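CalG4 (Micromonospora echinospora, PDB 3IA7) belongs to the GT-B fold family of glycosyltransferase-like proteins and is built from two domains, each with a parallel beta sheet flanked by helices. Local coordinates at residues Ala251-Trp261 and Pro353-Ala364. Sequence-based numbering, arbitrary orientation.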
# COMPACT_ATOMS: atom_id res chain seq x y z
N ALA A 251 -12.03 -10.89 -25.59
CA ALA A 251 -11.20 -12.01 -26.06
C ALA A 251 -10.65 -12.83 -24.91
O ALA A 251 -10.64 -14.05 -24.99
CB ALA A 251 -10.06 -11.52 -26.92
N CYS A 252 -10.21 -12.15 -23.84
CA CYS A 252 -9.71 -12.80 -22.61
C CYS A 252 -10.82 -13.58 -21.95
O CYS A 252 -10.60 -14.72 -21.53
CB CYS A 252 -9.11 -11.77 -21.62
SG CYS A 252 -7.51 -11.16 -22.13
N ALA A 253 -12.02 -12.98 -21.88
CA ALA A 253 -13.16 -13.64 -21.27
C ALA A 253 -13.50 -14.88 -22.08
O ALA A 253 -13.70 -15.98 -21.50
CB ALA A 253 -14.40 -12.68 -21.21
N GLN A 254 -13.57 -14.71 -23.40
CA GLN A 254 -13.85 -15.82 -24.34
C GLN A 254 -12.83 -16.97 -24.17
O GLN A 254 -13.22 -18.13 -24.11
CB GLN A 254 -13.93 -15.32 -25.81
CG GLN A 254 -15.21 -14.48 -26.10
CD GLN A 254 -15.11 -13.46 -27.29
OE1 GLN A 254 -14.09 -13.33 -27.99
NE2 GLN A 254 -16.20 -12.73 -27.50
N ALA A 255 -11.56 -16.61 -24.04
CA ALA A 255 -10.48 -17.59 -23.88
C ALA A 255 -10.69 -18.58 -22.71
O ALA A 255 -10.39 -19.75 -22.84
CB ALA A 255 -9.13 -16.87 -23.76
N PHE A 256 -11.22 -18.12 -21.59
CA PHE A 256 -11.35 -18.98 -20.40
C PHE A 256 -12.79 -19.43 -20.04
O PHE A 256 -13.00 -20.13 -19.03
CB PHE A 256 -10.62 -18.34 -19.19
CG PHE A 256 -9.14 -18.10 -19.44
CD1 PHE A 256 -8.20 -19.13 -19.20
CD2 PHE A 256 -8.69 -16.89 -20.00
CE1 PHE A 256 -6.84 -18.94 -19.48
CE2 PHE A 256 -7.33 -16.69 -20.30
CZ PHE A 256 -6.42 -17.71 -20.03
N ALA A 257 -13.77 -19.04 -20.85
CA ALA A 257 -15.14 -19.57 -20.71
C ALA A 257 -15.15 -21.11 -20.75
O ALA A 257 -14.48 -21.73 -21.59
CB ALA A 257 -16.06 -19.01 -21.82
N ASP A 258 -15.87 -21.75 -19.83
CA ASP A 258 -15.98 -23.23 -19.83
C ASP A 258 -14.59 -23.88 -19.71
O ASP A 258 -14.29 -24.87 -20.40
CB ASP A 258 -16.76 -23.78 -21.06
CG ASP A 258 -18.19 -23.23 -21.17
OD1 ASP A 258 -19.04 -23.51 -20.29
OD2 ASP A 258 -18.48 -22.52 -22.17
N THR A 259 -13.73 -23.29 -18.88
CA THR A 259 -12.46 -23.89 -18.39
C THR A 259 -12.54 -23.70 -16.86
O THR A 259 -13.31 -22.88 -16.39
CB THR A 259 -11.18 -23.10 -18.83
OG1 THR A 259 -11.15 -21.84 -18.14
CG2 THR A 259 -11.12 -22.86 -20.35
N PRO A 260 -11.72 -24.43 -16.06
CA PRO A 260 -11.81 -24.24 -14.61
C PRO A 260 -11.22 -22.91 -14.13
O PRO A 260 -11.29 -22.61 -12.97
CB PRO A 260 -10.95 -25.37 -14.05
CG PRO A 260 -10.84 -26.36 -15.19
CD PRO A 260 -10.73 -25.48 -16.38
N TRP A 261 -10.65 -22.11 -15.01
CA TRP A 261 -10.03 -20.87 -14.55
C TRP A 261 -11.04 -19.91 -13.99
O TRP A 261 -12.20 -19.91 -14.40
CB TRP A 261 -9.27 -20.17 -15.67
CG TRP A 261 -7.97 -20.85 -16.04
CD1 TRP A 261 -7.81 -21.90 -16.90
CD2 TRP A 261 -6.65 -20.48 -15.62
NE1 TRP A 261 -6.48 -22.22 -17.02
CE2 TRP A 261 -5.75 -21.36 -16.25
CE3 TRP A 261 -6.15 -19.47 -14.76
CZ2 TRP A 261 -4.37 -21.27 -16.07
CZ3 TRP A 261 -4.77 -19.40 -14.55
CH2 TRP A 261 -3.90 -20.27 -15.22
N PRO A 353 -8.83 -15.66 -28.82
CA PRO A 353 -9.06 -16.32 -27.51
C PRO A 353 -8.29 -17.63 -27.25
O PRO A 353 -7.76 -17.83 -26.16
CB PRO A 353 -10.58 -16.56 -27.50
CG PRO A 353 -11.12 -15.47 -28.37
CD PRO A 353 -10.10 -15.23 -29.45
N ALA A 354 -8.20 -18.52 -28.24
CA ALA A 354 -7.47 -19.79 -28.06
C ALA A 354 -5.97 -19.55 -27.89
O ALA A 354 -5.28 -20.24 -27.12
CB ALA A 354 -7.72 -20.72 -29.23
N SER A 355 -5.45 -18.58 -28.63
CA SER A 355 -4.06 -18.22 -28.46
C SER A 355 -3.77 -17.72 -27.04
O SER A 355 -2.75 -18.07 -26.43
CB SER A 355 -3.66 -17.17 -29.50
OG SER A 355 -2.32 -16.75 -29.23
N ILE A 356 -4.67 -16.90 -26.50
CA ILE A 356 -4.52 -16.37 -25.14
C ILE A 356 -4.55 -17.48 -24.10
O ILE A 356 -3.67 -17.57 -23.24
CB ILE A 356 -5.62 -15.34 -24.81
CG1 ILE A 356 -5.49 -14.09 -25.69
CG2 ILE A 356 -5.58 -14.87 -23.35
CD1 ILE A 356 -6.76 -13.24 -25.69
N ARG A 357 -5.55 -18.35 -24.18
CA ARG A 357 -5.67 -19.45 -23.20
C ARG A 357 -4.45 -20.37 -23.23
O ARG A 357 -3.88 -20.67 -22.17
CB ARG A 357 -6.98 -20.22 -23.41
CG ARG A 357 -7.06 -21.55 -22.65
CD ARG A 357 -8.24 -22.41 -23.07
NE ARG A 357 -8.22 -22.89 -24.48
CZ ARG A 357 -8.97 -22.40 -25.46
NH1 ARG A 357 -9.82 -21.38 -25.21
NH2 ARG A 357 -8.89 -22.91 -26.70
N GLU A 358 -4.03 -20.79 -24.43
CA GLU A 358 -2.87 -21.71 -24.54
C GLU A 358 -1.57 -21.07 -24.04
O GLU A 358 -0.78 -21.70 -23.34
CB GLU A 358 -2.71 -22.29 -25.97
CG GLU A 358 -3.91 -23.12 -26.45
CD GLU A 358 -3.77 -23.65 -27.89
OE1 GLU A 358 -2.81 -23.27 -28.60
OE2 GLU A 358 -4.61 -24.45 -28.31
N ALA A 359 -1.37 -19.80 -24.37
CA ALA A 359 -0.20 -19.07 -23.89
C ALA A 359 -0.14 -18.99 -22.35
O ALA A 359 0.91 -19.18 -21.72
CB ALA A 359 -0.18 -17.64 -24.51
N VAL A 360 -1.27 -18.69 -21.75
CA VAL A 360 -1.34 -18.58 -20.29
C VAL A 360 -1.14 -19.97 -19.67
O VAL A 360 -0.43 -20.13 -18.67
CB VAL A 360 -2.69 -17.96 -19.83
CG1 VAL A 360 -2.94 -18.17 -18.33
CG2 VAL A 360 -2.76 -16.41 -20.22
N GLU A 361 -1.75 -21.00 -20.28
CA GLU A 361 -1.64 -22.31 -19.67
C GLU A 361 -0.19 -22.81 -19.71
O GLU A 361 0.32 -23.35 -18.73
CB GLU A 361 -2.64 -23.29 -20.29
CG GLU A 361 -4.02 -23.05 -19.64
CD GLU A 361 -5.15 -23.88 -20.21
OE1 GLU A 361 -4.98 -24.64 -21.20
OE2 GLU A 361 -6.24 -23.76 -19.63
N ARG A 362 0.46 -22.59 -20.85
CA ARG A 362 1.84 -23.01 -21.04
C ARG A 362 2.74 -22.30 -20.02
O ARG A 362 3.58 -22.93 -19.37
CB ARG A 362 2.26 -22.67 -22.45
CG ARG A 362 3.73 -22.72 -22.67
CD ARG A 362 4.04 -22.46 -24.12
NE ARG A 362 3.28 -23.34 -24.99
CZ ARG A 362 3.62 -24.62 -25.24
NH1 ARG A 362 4.69 -25.17 -24.65
NH2 ARG A 362 2.89 -25.34 -26.07
N LEU A 363 2.56 -21.00 -19.89
CA LEU A 363 3.39 -20.17 -18.98
C LEU A 363 3.16 -20.62 -17.52
O LEU A 363 4.13 -20.85 -16.75
CB LEU A 363 3.05 -18.68 -19.12
CG LEU A 363 3.86 -18.06 -17.95
CD1 LEU A 363 5.23 -17.63 -18.44
CD2 LEU A 363 3.10 -17.04 -17.15
N ALA A 364 1.89 -20.80 -17.15
CA ALA A 364 1.55 -21.15 -15.78
C ALA A 364 2.06 -22.53 -15.43
O ALA A 364 2.34 -22.76 -14.28
CB ALA A 364 0.04 -21.09 -15.55
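The carbonyl O of Ala255 takes a hydrogen bond from NH1 of Arg357, 2.9 Å away. The bond is fairly straight. NH1 lies in the carbonyl plane, on a lone pair, and the oxygen lies in the guanidinium plane. The side chain of Arg357 bends at chi3 (64°), which turns NH1 back toward this carbonyl. On the way its CD passes 4.0 Å from Thr259 CG2, and its CB lies over one face of the Phe256 ring. The ring edge of Phe256 meets Val360, with CZ 3.7 Å from Val360 CB. Ile356 fits as a knob among Ala251, Cys252, Ala255 and Phe256. Its CD1 reaches Ala251 CB, and its CG2 lies 4.0 Å from Phe256 CE2. Pro353, in the first turn of helix 353-365, packs alongside Gln254 and against Ala255. Segments 251-256 and 353-364 cross at -66°, in the C-terminal Rossmann-like domain of the GT-B fold. Strand 233-237 of its parallel sheet lies beneath them, where Leu234 touches Phe256, Trp261 and Val360. Beyond Ala255 the chain makes a type II beta turn from Phe256 to Thr259. Thr259 OG1 donates to Phe256 O and accepts from Trp261 N at 3.2 Å, an ST turn. Phe256 CE1 sits over one face of the Trp261 indole, offset toward the rim. The indole NE1 donates to Glu361 OE2 at 3.0 Å, on the anti lone pair. This bond is bent, 140° at the hydrogen, and the carboxylate is tilted a little from the indole plane. At the far end of the indole, CH2 meets Val360 CG1 and, at the ring edge, Ala364 CB.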